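Local coordinates for peptidase M3B, oligoendopeptidase F (Enterococcus faecium, PDB 2QR4), which probably hydrolyses oligopeptides as an M3-family oligoendopeptidase F, the family being zinc-dependent metallopeptidases of largely helical fold, at residues I120-D125 with N538-V543; P164-E169 with R193-K198; L260-R265 with D561-F566. All coordinates share one frame; numbering follows the deposited sequence.

In the fold
From the N terminus, helix 117-124 is the first of the segments to appear, and contact 1 is completed only by residues 538-543, after more than 400 residues of chain. Contact 2 lies within that long span and closes a short loop, bringing strand 165-167 against helix 190-206; its centre is about 49 Å from that of contact 1, across the chain's centre. Contact 3 opens next, at helix 260-274, and closes with helix 557-579, so it crosses contact 1. Its nearest atoms are about 15 Å from those of each of the other two. Contact 1 thus ties helix 117-124 to the loop leading into helix 542-548, and contact 3 ties helix 260-274 to helix 557-579.

Contact 1. Residues I120-D125 with N538-V543; sequences IQQIVD and NSDYPV
The side chain of Q122 overlaps the phenol end of Y541, OE1 lying 3.2 Å from Y541 OH, the two side chains coming from opposite directions. Y541 OH donates a weak hydrogen bond to Q122 OE1. The amide plane stands 77° from the ring plane, and OE1 approaches the ring obliquely. A bend at chi2 turns the Q122 amide away from an extended course, and NE2 then lies 4.0 Å from D540 OD2, too long for a hydrogen bond. Here the amide and carboxylate planes are nearly perpendicular, at 82°. Helix 117-124, which carries Q122, thus faces the loop that leads into helix 542-548, joining distant parts of a largely helical M3-family chain at its surface. Y541 occupies the N-cap position of that second helix, while just ahead of it S539 forms an ST turn: S539 OG accepts a 2.9 Å bond from Y541 N, with an N-H...O angle of 150°. H243 adds a third element, stacking on the Y541 ring, touching the side chain of Q122 and hydrogen bonding through ND1 to D540 O. The backbones themselves remain well separated, Q122 CA and D540 CA being 9.7 Å apart.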
# COMPACT_ATOMS: atom_id res chain seq x y z
N ILE A 120 -11.35 1.63 31.86
CA ILE A 120 -11.82 0.25 32.03
C ILE A 120 -13.27 0.09 31.56
O ILE A 120 -13.67 -0.97 31.08
CB ILE A 120 -11.67 -0.22 33.49
CG1 ILE A 120 -10.18 -0.30 33.85
CG2 ILE A 120 -12.33 -1.57 33.70
CD1 ILE A 120 -9.34 -1.00 32.79
N GLN A 121 -14.05 1.17 31.67
CA GLN A 121 -15.43 1.19 31.23
C GLN A 121 -15.56 0.96 29.73
O GLN A 121 -16.41 0.19 29.29
CB GLN A 121 -16.09 2.52 31.60
CG GLN A 121 -17.59 2.55 31.40
CD GLN A 121 -18.32 1.79 32.49
OE1 GLN A 121 -18.52 2.30 33.59
NE2 GLN A 121 -18.72 0.56 32.19
N GLN A 122 -14.73 1.65 28.94
CA GLN A 122 -14.75 1.51 27.49
C GLN A 122 -14.52 0.08 27.11
O GLN A 122 -15.21 -0.48 26.25
CB GLN A 122 -13.68 2.38 26.83
CG GLN A 122 -14.17 3.72 26.33
CD GLN A 122 -14.94 4.50 27.39
OE1 GLN A 122 -15.98 4.05 27.88
NE2 GLN A 122 -14.45 5.69 27.72
N ILE A 123 -13.53 -0.52 27.76
CA ILE A 123 -13.14 -1.88 27.45
C ILE A 123 -14.30 -2.84 27.71
O ILE A 123 -14.63 -3.63 26.84
CB ILE A 123 -11.90 -2.31 28.21
CG1 ILE A 123 -10.71 -1.47 27.75
CG2 ILE A 123 -11.64 -3.79 27.98
CD1 ILE A 123 -9.52 -1.59 28.62
N VAL A 124 -14.90 -2.72 28.89
CA VAL A 124 -16.06 -3.53 29.28
C VAL A 124 -17.24 -3.35 28.33
O VAL A 124 -17.96 -4.31 28.02
CB VAL A 124 -16.50 -3.21 30.74
CG1 VAL A 124 -17.91 -3.73 31.03
CG2 VAL A 124 -15.49 -3.77 31.74
N ASP A 125 -17.44 -2.12 27.87
CA ASP A 125 -18.54 -1.82 26.96
C ASP A 125 -18.23 -2.29 25.54
O ASP A 125 -19.07 -2.20 24.66
CB ASP A 125 -18.80 -0.31 26.92
CG ASP A 125 -19.47 0.21 28.17
OD1 ASP A 125 -19.40 1.44 28.38
OD2 ASP A 125 -20.06 -0.59 28.93
N ASN A 538 -12.51 18.49 26.52
CA ASN A 538 -12.50 17.37 25.56
C ASN A 538 -12.97 16.06 26.19
O ASN A 538 -12.54 15.69 27.28
CB ASN A 538 -11.14 17.22 24.87
CG ASN A 538 -9.97 17.43 25.82
OD1 ASN A 538 -10.13 17.47 27.04
ND2 ASN A 538 -8.77 17.56 25.26
N SER A 539 -13.84 15.35 25.48
CA SER A 539 -14.51 14.18 26.04
C SER A 539 -14.73 13.11 24.99
O SER A 539 -14.84 13.40 23.80
CB SER A 539 -15.84 14.59 26.66
OG SER A 539 -16.65 13.46 26.96
N ASP A 540 -14.79 11.86 25.44
CA ASP A 540 -15.08 10.72 24.58
C ASP A 540 -16.57 10.66 24.25
O ASP A 540 -17.02 9.74 23.56
CB ASP A 540 -14.65 9.42 25.27
CG ASP A 540 -13.18 9.09 25.07
OD1 ASP A 540 -12.69 9.19 23.92
OD2 ASP A 540 -12.51 8.70 26.05
N TYR A 541 -17.32 11.63 24.75
CA TYR A 541 -18.77 11.62 24.58
C TYR A 541 -19.32 12.94 24.03
O TYR A 541 -20.16 13.58 24.67
CB TYR A 541 -19.45 11.27 25.91
CG TYR A 541 -19.21 9.84 26.37
CD1 TYR A 541 -20.09 8.82 26.01
CD2 TYR A 541 -18.12 9.53 27.18
CE1 TYR A 541 -19.87 7.52 26.43
CE2 TYR A 541 -17.90 8.23 27.61
CZ TYR A 541 -18.77 7.23 27.23
OH TYR A 541 -18.54 5.94 27.66
N PRO A 542 -18.87 13.32 22.82
CA PRO A 542 -19.22 14.61 22.23
C PRO A 542 -20.73 14.81 22.06
O PRO A 542 -21.20 15.94 22.23
CB PRO A 542 -18.55 14.57 20.85
CG PRO A 542 -18.30 13.11 20.59
CD PRO A 542 -18.01 12.53 21.93
N VAL A 543 -21.48 13.76 21.75
CA VAL A 543 -22.91 13.97 21.58
C VAL A 543 -23.72 14.14 22.87
O VAL A 543 -24.73 14.84 22.86
CB VAL A 543 -23.60 13.07 20.48
CG1 VAL A 543 -22.61 12.17 19.74
CG2 VAL A 543 -24.82 12.32 21.02

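Contact 2. Residues P164-E169 with R193-K198; sequences PTIEGE and REAAFK
With chi1 at 62°, I166 places CG1 between its backbone N and carbonyl carbon, while CG2 lies beside the N and anti to the carbonyl carbon; the two branches then reach different residues of helix 190-206. CG2 is the branch that meets A195. It lies 3.7 Å from A195 O, a van der Waals contact with the helix backbone, and 4.2 Å from A195 CB. The other branch continues extended through chi2 (169°), bringing CD1 alongside A196, 4.4 Å from A196 CB. I166 therefore straddles two consecutive alanines, whose small side chains are consistent with the close approach of the strand: I166 CA and A195 CA are 6.5 Å apart. The CB of A195 points toward the strand. I166 belongs to strand 165-167, which pairs with strand 173-175 in a two-stranded antiparallel beta-hairpin, I166 and V174 being joined by backbone hydrogen bonding. The hairpin packs against helix 190-206 through I166, and P164 touches the same helix further on, at S202 and V203. L184 of helix 178-185 touches both I166 and A196, so a second helix contributes to the same apolar cluster, and A196 also packs on L185. At the end of the strand, R191 NH1 hydrogen bonds to E167 O, adding a polar tie between the hairpin and the start of helix 190-206. Within that helix, one turn separates E194 from K198, and they form a salt bridge in which K198 NZ lies 2.8 Å from E194 OE2, approaching the anti lone pair of that oxygen.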
# COMPACT_ATOMS: atom_id res chain seq x y z
N PRO A 164 2.68 20.61 -14.00
CA PRO A 164 3.28 21.31 -15.12
C PRO A 164 3.48 22.80 -14.83
O PRO A 164 3.05 23.30 -13.79
CB PRO A 164 2.28 21.11 -16.28
CG PRO A 164 1.12 20.35 -15.72
CD PRO A 164 1.26 20.31 -14.22
N THR A 165 4.16 23.46 -15.75
CA THR A 165 4.33 24.90 -15.79
C THR A 165 3.11 25.54 -16.44
O THR A 165 2.52 24.97 -17.36
CB THR A 165 5.58 25.21 -16.65
OG1 THR A 165 6.69 25.50 -15.80
CG2 THR A 165 5.35 26.36 -17.62
N ILE A 166 2.73 26.72 -15.99
CA ILE A 166 1.72 27.50 -16.69
C ILE A 166 2.25 28.91 -16.94
O ILE A 166 3.33 29.25 -16.46
CB ILE A 166 0.43 27.63 -15.85
CG1 ILE A 166 0.72 28.37 -14.54
CG2 ILE A 166 -0.18 26.26 -15.59
CD1 ILE A 166 -0.50 28.79 -13.75
N GLU A 167 1.50 29.72 -17.68
CA GLU A 167 1.78 31.15 -17.75
C GLU A 167 1.06 31.82 -16.60
O GLU A 167 -0.14 31.64 -16.43
CB GLU A 167 1.30 31.77 -19.07
CG GLU A 167 1.81 33.20 -19.26
CD GLU A 167 1.01 34.02 -20.26
OE1 GLU A 167 0.93 35.26 -20.08
OE2 GLU A 167 0.47 33.45 -21.23
N GLY A 168 1.80 32.59 -15.80
CA GLY A 168 1.25 33.17 -14.58
C GLY A 168 0.54 34.51 -14.70
O GLY A 168 0.05 34.89 -15.76
N GLU A 169 0.45 35.24 -13.59
CA GLU A 169 -0.34 36.47 -13.55
C GLU A 169 0.29 37.63 -14.32
O GLU A 169 -0.42 38.43 -14.94
CB GLU A 169 -0.64 36.90 -12.11
CG GLU A 169 -1.72 36.08 -11.44
CD GLU A 169 -2.60 36.93 -10.54
OE1 GLU A 169 -2.97 36.46 -9.45
OE2 GLU A 169 -2.91 38.06 -10.93
N ARG A 193 -6.46 30.99 -13.41
CA ARG A 193 -7.31 30.04 -12.70
C ARG A 193 -7.55 28.77 -13.52
O ARG A 193 -7.35 27.64 -13.04
CB ARG A 193 -8.65 30.70 -12.34
CG ARG A 193 -8.70 31.26 -10.95
CD ARG A 193 -9.74 32.37 -10.73
NE ARG A 193 -11.01 32.21 -11.43
CZ ARG A 193 -11.73 33.26 -11.83
NH1 ARG A 193 -11.26 34.48 -11.60
NH2 ARG A 193 -12.90 33.13 -12.46
N GLU A 194 -8.00 28.94 -14.76
CA GLU A 194 -8.35 27.80 -15.61
C GLU A 194 -7.11 26.98 -15.87
O GLU A 194 -7.14 25.74 -15.90
CB GLU A 194 -8.94 28.30 -16.92
CG GLU A 194 -9.20 27.23 -17.97
CD GLU A 194 -9.68 27.84 -19.29
OE1 GLU A 194 -9.53 29.07 -19.45
OE2 GLU A 194 -10.20 27.11 -20.15
N ALA A 195 -5.99 27.66 -16.05
CA ALA A 195 -4.76 26.97 -16.40
C ALA A 195 -4.18 26.19 -15.21
O ALA A 195 -3.66 25.09 -15.39
CB ALA A 195 -3.74 27.96 -16.96
N ALA A 196 -4.28 26.75 -14.00
CA ALA A 196 -3.82 26.07 -12.78
C ALA A 196 -4.65 24.85 -12.51
O ALA A 196 -4.12 23.79 -12.18
CB ALA A 196 -3.89 27.01 -11.56
N PHE A 197 -5.96 25.00 -12.64
CA PHE A 197 -6.91 23.93 -12.40
C PHE A 197 -6.63 22.77 -13.35
O PHE A 197 -6.47 21.64 -12.90
CB PHE A 197 -8.32 24.49 -12.57
CG PHE A 197 -9.42 23.49 -12.43
CD1 PHE A 197 -9.93 23.17 -11.18
CD2 PHE A 197 -9.98 22.90 -13.55
CE1 PHE A 197 -10.97 22.25 -11.05
CE2 PHE A 197 -11.01 21.98 -13.42
CZ PHE A 197 -11.51 21.66 -12.17
N LYS A 198 -6.54 23.05 -14.65
CA LYS A 198 -6.27 22.02 -15.68
C LYS A 198 -4.88 21.40 -15.60
O LYS A 198 -4.71 20.20 -15.86
CB LYS A 198 -6.51 22.57 -17.09
CG LYS A 198 -7.97 22.52 -17.47
CD LYS A 198 -8.36 23.45 -18.60
CE LYS A 198 -9.87 23.41 -18.74
NZ LYS A 198 -10.35 24.35 -19.78

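Contact 3. Residues L260-R265 with D561-F566; sequences LPLLHR and DAMSMF
L262 reaches from helix 260-274 toward helix 557-579, and its CB and CD1 meet different residues there. Its CB starts against the F566 ring, with CD2 and CE2 of F566 each 4.0 Å away from L262 CB. Chi1 of -67° then sets CG beside the backbone N and anti to the carbonyl carbon, and from this branch point CD1 goes on to the preceding turn of the second helix. There L262 CD1 lies 3.7 Å from the backbone O of M563, a selenomethionine, and 4.3 Å from M563 CB. One leucine thereby spans M563 and F566, residues three apart and so a turn from each other on the same helix.

F566 answers from the other side. Its CG is anti to the backbone N, chi1 -179°, which sends the ring out toward helix 260-274. The ring presents its edge to the L262 carbonyl: F566 CE2 is 3.8 Å from L262 O, which lies near the ring plane. This is helix-to-helix packing within the predominantly helical M3-family fold, with L262 CA and F566 CA 7.8 Å apart. Helix 418-454 covers part of the same region, since F432 meets the F566 ring at an interplanar angle of about 50° and also touches M563. One turn on from L262, R265 adds charge to the helix pair, with NH1 in a salt bridge to E574 and NH2 hydrogen bonded to N571. No hydrogen bond or ion pair joins residues 260-265 to 561-566 directly, so what holds these two segments together is apolar contact, with an aromatic edge set near a carbonyl oxygen whose partial negative charge probably suits the ring's hydrogens.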
# COMPACT_ATOMS: atom_id res chain seq x y z
N LEU A 260 -29.92 20.81 -0.83
CA LEU A 260 -29.01 21.14 -1.93
C LEU A 260 -29.52 22.31 -2.78
O LEU A 260 -28.74 23.10 -3.29
CB LEU A 260 -28.76 19.91 -2.82
CG LEU A 260 -27.98 18.79 -2.14
CD1 LEU A 260 -27.84 17.62 -3.06
CD2 LEU A 260 -26.60 19.28 -1.67
N PRO A 261 -30.85 22.43 -2.93
CA PRO A 261 -31.28 23.61 -3.70
C PRO A 261 -30.74 24.95 -3.15
O PRO A 261 -30.56 25.88 -3.92
CB PRO A 261 -32.83 23.56 -3.60
CG PRO A 261 -33.14 22.08 -3.40
CD PRO A 261 -31.98 21.58 -2.51
N LEU A 262 -30.49 25.05 -1.84
CA LEU A 262 -29.87 26.27 -1.30
C LEU A 262 -28.47 26.54 -1.87
O LEU A 262 -28.18 27.66 -2.26
CB LEU A 262 -29.81 26.23 0.22
CG LEU A 262 -31.17 26.29 0.90
CD1 LEU A 262 -30.98 26.14 2.41
CD2 LEU A 262 -31.87 27.58 0.55
N LEU A 263 -27.61 25.51 -1.93
CA LEU A 263 -26.31 25.59 -2.60
C LEU A 263 -26.49 25.95 -4.07
O LEU A 263 -25.78 26.82 -4.60
CB LEU A 263 -25.56 24.25 -2.53
CG LEU A 263 -24.03 24.18 -2.37
CD1 LEU A 263 -23.45 22.93 -3.03
CD2 LEU A 263 -23.30 25.40 -2.86
N HIS A 264 -27.42 25.27 -4.74
CA HIS A 264 -27.70 25.52 -6.14
C HIS A 264 -27.94 27.00 -6.34
O HIS A 264 -27.34 27.62 -7.23
CB HIS A 264 -28.91 24.71 -6.63
CG HIS A 264 -28.68 23.23 -6.64
ND1 HIS A 264 -29.67 22.32 -6.93
CD2 HIS A 264 -27.57 22.50 -6.35
CE1 HIS A 264 -29.18 21.10 -6.84
NE2 HIS A 264 -27.91 21.18 -6.49
N ARG A 265 -28.80 27.56 -5.50
CA ARG A 265 -29.12 28.99 -5.52
C ARG A 265 -27.90 29.87 -5.28
O ARG A 265 -27.73 30.89 -5.95
CB ARG A 265 -30.16 29.31 -4.46
CG ARG A 265 -31.55 29.49 -4.97
CD ARG A 265 -32.08 30.82 -4.44
NE ARG A 265 -32.72 30.70 -3.15
CZ ARG A 265 -33.08 31.74 -2.41
NH1 ARG A 265 -32.83 32.97 -2.85
NH2 ARG A 265 -33.67 31.57 -1.25
N ASP A 561 -31.96 24.43 11.41
CA ASP A 561 -31.82 25.82 11.86
C ASP A 561 -30.69 26.55 11.12
O ASP A 561 -30.84 27.71 10.74
CB ASP A 561 -31.57 25.89 13.36
CG ASP A 561 -32.80 25.52 14.17
OD1 ASP A 561 -33.92 25.51 13.61
OD2 ASP A 561 -32.62 25.24 15.38
N ALA A 562 -29.57 25.87 10.93
CA ALA A 562 -28.44 26.44 10.23
C ALA A 562 -28.86 26.74 8.79
O ALA A 562 -28.65 27.85 8.29
CB ALA A 562 -27.25 25.48 10.27
N MSE A 563 -29.46 25.74 8.14
CA MSE A 563 -29.98 25.88 6.79
C MSE A 563 -30.91 27.08 6.66
O MSE A 563 -30.83 27.84 5.69
CB MSE A 563 -30.70 24.62 6.37
CG MSE A 563 -29.79 23.42 6.16
SE MSE A 563 -28.42 23.71 4.78
CE MSE A 563 -27.53 21.98 4.94
N SER A 564 -31.79 27.27 7.63
CA SER A 564 -32.73 28.37 7.57
C SER A 564 -31.95 29.68 7.56
O SER A 564 -32.30 30.63 6.85
CB SER A 564 -33.72 28.33 8.73
OG SER A 564 -34.45 29.55 8.79
N MSE A 565 -30.89 29.72 8.35
CA MSE A 565 -30.07 30.90 8.43
C MSE A 565 -29.31 31.14 7.12
O MSE A 565 -29.09 32.27 6.71
CB MSE A 565 -29.07 30.77 9.56
CG MSE A 565 -28.24 32.02 9.78
SE MSE A 565 -27.11 31.89 11.38
CE MSE A 565 -28.34 30.87 12.54
N PHE A 566 -28.90 30.06 6.47
CA PHE A 566 -28.16 30.19 5.22
C PHE A 566 -29.09 30.82 4.21
O PHE A 566 -28.71 31.75 3.50
CB PHE A 566 -27.69 28.81 4.74
CG PHE A 566 -26.91 28.84 3.47
CD1 PHE A 566 -25.52 28.88 3.50
CD2 PHE A 566 -27.55 28.78 2.24
CE1 PHE A 566 -24.79 28.88 2.32
CE2 PHE A 566 -26.82 28.78 1.06
CZ PHE A 566 -25.44 28.83 1.09